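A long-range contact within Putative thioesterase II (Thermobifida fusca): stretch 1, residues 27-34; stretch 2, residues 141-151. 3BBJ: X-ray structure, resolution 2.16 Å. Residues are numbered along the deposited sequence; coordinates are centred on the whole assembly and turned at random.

Stretch 1, residues 27-34: DPGYLIGT
Stretch 2, residues 141-151: HLPDDGFLARV

Two loop-rich stretches meet with 500 Å² of buried surface, in register at G29/G146 (CA to CA 4.5 Å) and Y30/F147 (CA to CA 4.3 Å), where the two backbones step the same way. In stretch 1, P28 and G29 (phi/psi -64/-13 and -63/-16) form a 3-10 segment, tightened by Y30 N to D27 O (3.0 Å); L31 then extends (-77/142), and G33 takes 132/-127, angles that call for glycine. In stretch 2, L142 and P143 are extended (-60/143, -53/122), D144 and D145 have positive phi (53/41, 66/23), and G146 (52/-166) leads into the 3-10 segment 147-149. G146 N bonds P143 O (3.0 Å).

Two hydrogen bonds join the stretches: F147 N to L31 O (2.9 Å, 149°) and R150 NH1 to G29 O (3.1 Å, 152°). G29 CA also approaches P143 O at 3.4 Å in a CA-H...O contact. The absence of a side chain at G29 makes room for the arginine: an ideal CB would sit 2.8 Å from R150 NH1.

R150 (m, m, p, chi4 90°) curls back so that NH1 and NH2 also bond D144 O (3.1 and 3.0 Å), tying its own loop to stretch 1. Its CD lies 3.6 Å from the Y30 ring centroid, over one face, a CH-pi contact; Y30 is m with chi2 86°. A water accepts from Y30 OH (2.4 Å) and donates to R150 O (3.1 Å), bridging the stretches.

Apolar contacts complete the packing. F147 (t, chi2 76°) brings CD1 4.2 Å from Y30 CD2 and CB 3.5 Å from I32 CG2 (I32 p, t). P28 CB meets P143 CG at 3.6 Å and L31 (m, t) brings CD1 4.2 Å from P143 CD, so two residues cover the P143 ring with apolar carbon. L142 (m, t) points toward stretch 1, its CD2 4.5 Å from L31 CB.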

ATOM      1  N   ASP A  27      24.999  -7.367  -1.986  1.00 53.69           N
ATOM      2  CA  ASP A  27      25.801  -7.436  -3.185  1.00 53.01           C
ATOM      3  C   ASP A  27      25.874  -6.049  -3.829  1.00 52.42           C
ATOM      4  O   ASP A  27      24.847  -5.488  -4.236  1.00 52.72           O
ATOM      5  CB  ASP A  27      25.175  -8.481  -4.118  1.00 54.59           C
ATOM      6  CG  ASP A  27      25.885  -8.595  -5.445  1.00 51.66           C
ATOM      7  OD1 ASP A  27      26.796  -7.797  -5.733  1.00 49.09           O
ATOM      8  OD2 ASP A  27      25.503  -9.476  -6.215  1.00 49.45           O
ATOM      9  N   PRO A  28      27.094  -5.493  -3.934  1.00 52.39           N
ATOM     10  CA  PRO A  28      27.263  -4.129  -4.455  1.00 51.97           C
ATOM     11  C   PRO A  28      26.841  -3.957  -5.923  1.00 51.21           C
ATOM     12  O   PRO A  28      26.741  -2.825  -6.414  1.00 49.88           O
ATOM     13  CB  PRO A  28      28.763  -3.874  -4.284  1.00 52.90           C
ATOM     14  CG  PRO A  28      29.379  -5.213  -4.234  1.00 53.25           C
ATOM     15  CD  PRO A  28      28.388  -6.113  -3.588  1.00 50.59           C
ATOM     16  N   GLY A  29      26.644  -5.076  -6.619  1.00 50.77           N
ATOM     17  CA  GLY A  29      26.103  -5.067  -7.976  1.00 50.65           C
ATOM     18  C   GLY A  29      24.680  -4.505  -8.053  1.00 49.07           C
ATOM     19  O   GLY A  29      24.201  -4.172  -9.139  1.00 47.55           O
ATOM     20  N   TYR A  30      24.005  -4.410  -6.904  1.00 48.59           N
ATOM     21  CA  TYR A  30      22.629  -3.891  -6.839  1.00 48.48           C
ATOM     22  C   TYR A  30      22.592  -2.455  -6.334  1.00 48.81           C
ATOM     23  O   TYR A  30      21.523  -1.939  -5.970  1.00 47.18           O
ATOM     24  CB  TYR A  30      21.750  -4.811  -5.984  1.00 48.84           C
ATOM     25  CG  TYR A  30      21.528  -6.165  -6.647  1.00 48.05           C
ATOM     26  CD1 TYR A  30      22.446  -7.194  -6.483  1.00 51.23           C
ATOM     27  CD2 TYR A  30      20.436  -6.390  -7.481  1.00 42.21           C
ATOM     28  CE1 TYR A  30      22.264  -8.423  -7.095  1.00 52.44           C
ATOM     29  CE2 TYR A  30      20.247  -7.624  -8.106  1.00 43.99           C
ATOM     30  CZ  TYR A  30      21.174  -8.631  -7.908  1.00 48.35           C
ATOM     31  OH  TYR A  30      21.025  -9.854  -8.509  1.00 46.28           O
ATOM     32  N   LEU A  31      23.760  -1.799  -6.349  1.00 50.07           N
ATOM     33  CA  LEU A  31      23.857  -0.410  -5.929  1.00 50.06           C
ATOM     34  C   LEU A  31      23.312   0.433  -7.050  1.00 50.04           C
ATOM     35  O   LEU A  31      23.507   0.118  -8.225  1.00 49.25           O
ATOM     36  CB  LEU A  31      25.304  -0.003  -5.632  1.00 49.33           C
ATOM     37  CG  LEU A  31      25.974  -0.511  -4.348  1.00 52.04           C
ATOM     38  CD1 LEU A  31      27.469  -0.204  -4.414  1.00 52.03           C
ATOM     39  CD2 LEU A  31      25.368   0.075  -3.066  1.00 45.43           C
ATOM     40  N   ILE A  32      22.604   1.485  -6.671  1.00 50.39           N
ATOM     41  CA  ILE A  32      22.103   2.463  -7.614  1.00 52.36           C
ATOM     42  C   ILE A  32      22.837   3.809  -7.410  1.00 52.35           C
ATOM     43  O   ILE A  32      22.274   4.867  -7.601  1.00 54.22           O
ATOM     44  CB  ILE A  32      20.565   2.656  -7.433  1.00 52.18           C
ATOM     45  CG1 ILE A  32      20.218   3.084  -6.009  1.00 55.14           C
ATOM     46  CG2 ILE A  32      19.825   1.410  -7.759  1.00 48.25           C
ATOM     47  CD1 ILE A  32      18.783   3.555  -5.863  1.00 51.84           C
ATOM     48  N   GLY A  33      24.106   3.758  -7.056  1.00 53.06           N
ATOM     49  CA  GLY A  33      24.820   4.927  -6.571  1.00 52.51           C
ATOM     50  C   GLY A  33      25.529   4.483  -5.310  1.00 52.85           C
ATOM     51  O   GLY A  33      26.251   3.482  -5.342  1.00 52.46           O
ATOM     52  N   THR A  34      25.340   5.211  -4.209  1.00 53.77           N
ATOM     53  CA  THR A  34      25.949   4.829  -2.927  1.00 53.23           C
ATOM     54  C   THR A  34      25.022   3.947  -2.065  1.00 53.55           C
ATOM     55  O   THR A  34      25.462   3.342  -1.069  1.00 54.02           O
ATOM     56  CB  THR A  34      26.354   6.071  -2.110  1.00 53.20           C
ATOM     57  OG1 THR A  34      25.200   6.890  -1.856  1.00 49.70           O
ATOM     58  CG2 THR A  34      27.457   6.875  -2.841  1.00 53.97           C
ATOM     59  N   HIS A 141      31.316   2.534 -13.092  1.00 52.81           N
ATOM     60  CA  HIS A 141      32.257   2.263 -12.011  1.00 51.59           C
ATOM     61  C   HIS A 141      31.562   1.422 -10.942  1.00 51.49           C
ATOM     62  O   HIS A 141      32.207   0.813 -10.082  1.00 50.67           O
ATOM     63  CB  HIS A 141      32.747   3.569 -11.389  1.00 52.89           C
ATOM     64  CG  HIS A 141      31.694   4.314 -10.631  1.00 52.11           C
ATOM     65  ND1 HIS A 141      30.544   4.786 -11.229  1.00 55.29           N
ATOM     66  CD2 HIS A 141      31.625   4.689  -9.330  1.00 51.78           C
ATOM     67  CE1 HIS A 141      29.805   5.409 -10.326  1.00 55.81           C
ATOM     68  NE2 HIS A 141      30.441   5.368  -9.167  1.00 54.99           N
ATOM     69  N   LEU A 142      30.235   1.419 -10.962  1.00 51.19           N
ATOM     70  CA  LEU A 142      29.516   0.598 -10.016  1.00 51.98           C
ATOM     71  C   LEU A 142      29.939  -0.848 -10.269  1.00 53.37           C
ATOM     72  O   LEU A 142      30.137  -1.241 -11.426  1.00 50.80           O
ATOM     73  CB  LEU A 142      28.004   0.790 -10.141  1.00 50.51           C
ATOM     74  CG  LEU A 142      27.516   2.191  -9.741  1.00 51.29           C
ATOM     75  CD1 LEU A 142      25.998   2.358 -10.050  1.00 44.58           C
ATOM     76  CD2 LEU A 142      27.883   2.554  -8.253  1.00 43.65           C
ATOM     77  N   PRO A 143      30.070  -1.644  -9.190  1.00 55.76           N
ATOM     78  CA  PRO A 143      30.526  -3.035  -9.288  1.00 55.94           C
ATOM     79  C   PRO A 143      29.703  -3.847 -10.285  1.00 54.77           C
ATOM     80  O   PRO A 143      28.479  -3.917 -10.179  1.00 52.52           O
ATOM     81  CB  PRO A 143      30.350  -3.560  -7.853  1.00 55.54           C
ATOM     82  CG  PRO A 143      30.497  -2.340  -7.022  1.00 58.17           C
ATOM     83  CD  PRO A 143      29.740  -1.296  -7.794  1.00 55.64           C
ATOM     84  N   ASP A 144      30.397  -4.404 -11.271  1.00 55.22           N
ATOM     85  CA  ASP A 144      29.784  -5.168 -12.357  1.00 55.47           C
ATOM     86  C   ASP A 144      28.672  -4.350 -13.036  1.00 53.79           C
ATOM     87  O   ASP A 144      27.621  -4.868 -13.378  1.00 54.21           O
ATOM     88  CB  ASP A 144      29.340  -6.541 -11.825  1.00 55.28           C
ATOM     89  CG  ASP A 144      30.491  -7.274 -11.075  1.00 58.68           C
ATOM     90  OD1 ASP A 144      31.672  -7.080 -11.442  1.00 58.48           O
ATOM     91  OD2 ASP A 144      30.239  -8.029 -10.113  1.00 46.75           O
ATOM     92  N   ASP A 145      28.961  -3.061 -13.222  1.00 54.01           N
ATOM     93  CA  ASP A 145      28.075  -2.061 -13.860  1.00 55.72           C
ATOM     94  C   ASP A 145      26.771  -1.726 -13.102  1.00 55.59           C
ATOM     95  O   ASP A 145      25.821  -1.195 -13.688  1.00 55.53           O
ATOM     96  CB  ASP A 145      27.805  -2.408 -15.341  1.00 55.92           C
ATOM     97  CG  ASP A 145      29.094  -2.457 -16.177  1.00 61.09           C
ATOM     98  OD1 ASP A 145      30.107  -1.845 -15.766  1.00 55.76           O
ATOM     99  OD2 ASP A 145      29.107  -3.117 -17.241  1.00 64.43           O
ATOM    100  N   GLY A 146      26.782  -1.965 -11.792  1.00 53.46           N
ATOM    101  CA  GLY A 146      25.684  -1.623 -10.893  1.00 52.99           C
ATOM    102  C   GLY A 146      24.275  -2.084 -11.253  1.00 51.94           C
ATOM    103  O   GLY A 146      24.072  -2.926 -12.138  1.00 48.97           O
ATOM    104  N   PHE A 147      23.294  -1.499 -10.568  1.00 50.77           N
ATOM    105  CA  PHE A 147      21.921  -1.985 -10.650  1.00 48.59           C
ATOM    106  C   PHE A 147      21.392  -2.249 -12.067  1.00 47.17           C
ATOM    107  O   PHE A 147      20.795  -3.298 -12.316  1.00 45.48           O
ATOM    108  CB  PHE A 147      20.924  -1.065  -9.921  1.00 49.70           C
ATOM    109  CG  PHE A 147      19.552  -1.613  -9.932  1.00 46.21           C
ATOM    110  CD1 PHE A 147      19.221  -2.661  -9.089  1.00 45.83           C
ATOM    111  CD2 PHE A 147      18.628  -1.192 -10.867  1.00 50.45           C
ATOM    112  CE1 PHE A 147      17.968  -3.225  -9.120  1.00 44.88           C
ATOM    113  CE2 PHE A 147      17.362  -1.773 -10.914  1.00 52.27           C
ATOM    114  CZ  PHE A 147      17.037  -2.784 -10.030  1.00 48.64           C
ATOM    115  N   LEU A 148      21.621  -1.306 -12.979  1.00 47.96           N
ATOM    116  CA  LEU A 148      21.062  -1.384 -14.344  1.00 49.07           C
ATOM    117  C   LEU A 148      21.427  -2.657 -15.107  1.00 49.32           C
ATOM    118  O   LEU A 148      20.728  -3.028 -16.065  1.00 50.47           O
ATOM    119  CB  LEU A 148      21.466  -0.153 -15.176  1.00 49.22           C
ATOM    120  CG  LEU A 148      20.727   1.162 -14.879  1.00 49.93           C
ATOM    121  CD1 LEU A 148      21.375   2.333 -15.560  1.00 47.85           C
ATOM    122  CD2 LEU A 148      19.271   1.064 -15.300  1.00 45.01           C
ATOM    123  N   ALA A 149      22.514  -3.312 -14.680  1.00 48.65           N
ATOM    124  CA  ALA A 149      23.000  -4.565 -15.300  1.00 48.28           C
ATOM    125  C   ALA A 149      22.460  -5.837 -14.630  1.00 47.60           C
ATOM    126  O   ALA A 149      22.796  -6.951 -15.043  1.00 46.15           O
ATOM    127  CB  ALA A 149      24.531  -4.591 -15.304  1.00 47.83           C
ATOM    128  N   ARG A 150      21.634  -5.658 -13.601  1.00 46.70           N
ATOM    129  CA  ARG A 150      21.028  -6.775 -12.852  1.00 46.23           C
ATOM    130  C   ARG A 150      19.666  -7.227 -13.431  1.00 46.40           C
ATOM    131  O   ARG A 150      19.194  -8.357 -13.168  1.00 43.95           O
ATOM    132  CB  ARG A 150      20.840  -6.373 -11.384  1.00 45.93           C
ATOM    133  CG  ARG A 150      22.109  -5.893 -10.649  1.00 48.74           C
ATOM    134  CD  ARG A 150      23.129  -7.040 -10.442  1.00 52.13           C
ATOM    135  NE  ARG A 150      23.887  -7.338 -11.663  1.00 51.11           N
ATOM    136  CZ  ARG A 150      25.042  -6.768 -12.018  1.00 54.16           C
ATOM    137  NH1 ARG A 150      25.635  -5.859 -11.254  1.00 46.85           N
ATOM    138  NH2 ARG A 150      25.610  -7.123 -13.157  1.00 52.51           N
ATOM    139  N   VAL A 151      19.074  -6.355 -14.246  1.00 43.67           N
ATOM    140  CA  VAL A 151      17.784  -6.607 -14.845  1.00 44.78           C
ATOM    141  C   VAL A 151      17.770  -6.160 -16.289  1.00 46.12           C
ATOM    142  O   VAL A 151      18.396  -5.149 -16.644  1.00 45.04           O
ATOM    143  CB  VAL A 151      16.653  -5.814 -14.106  1.00 45.46           C
ATOM    144  CG1 VAL A 151      16.198  -6.539 -12.832  1.00 39.35           C
ATOM    145  CG2 VAL A 151      17.124  -4.375 -13.797  1.00 40.95           C
TER
HETATM  146  O   HOH W   1      20.474  -9.969 -10.872  1.00 50.58           O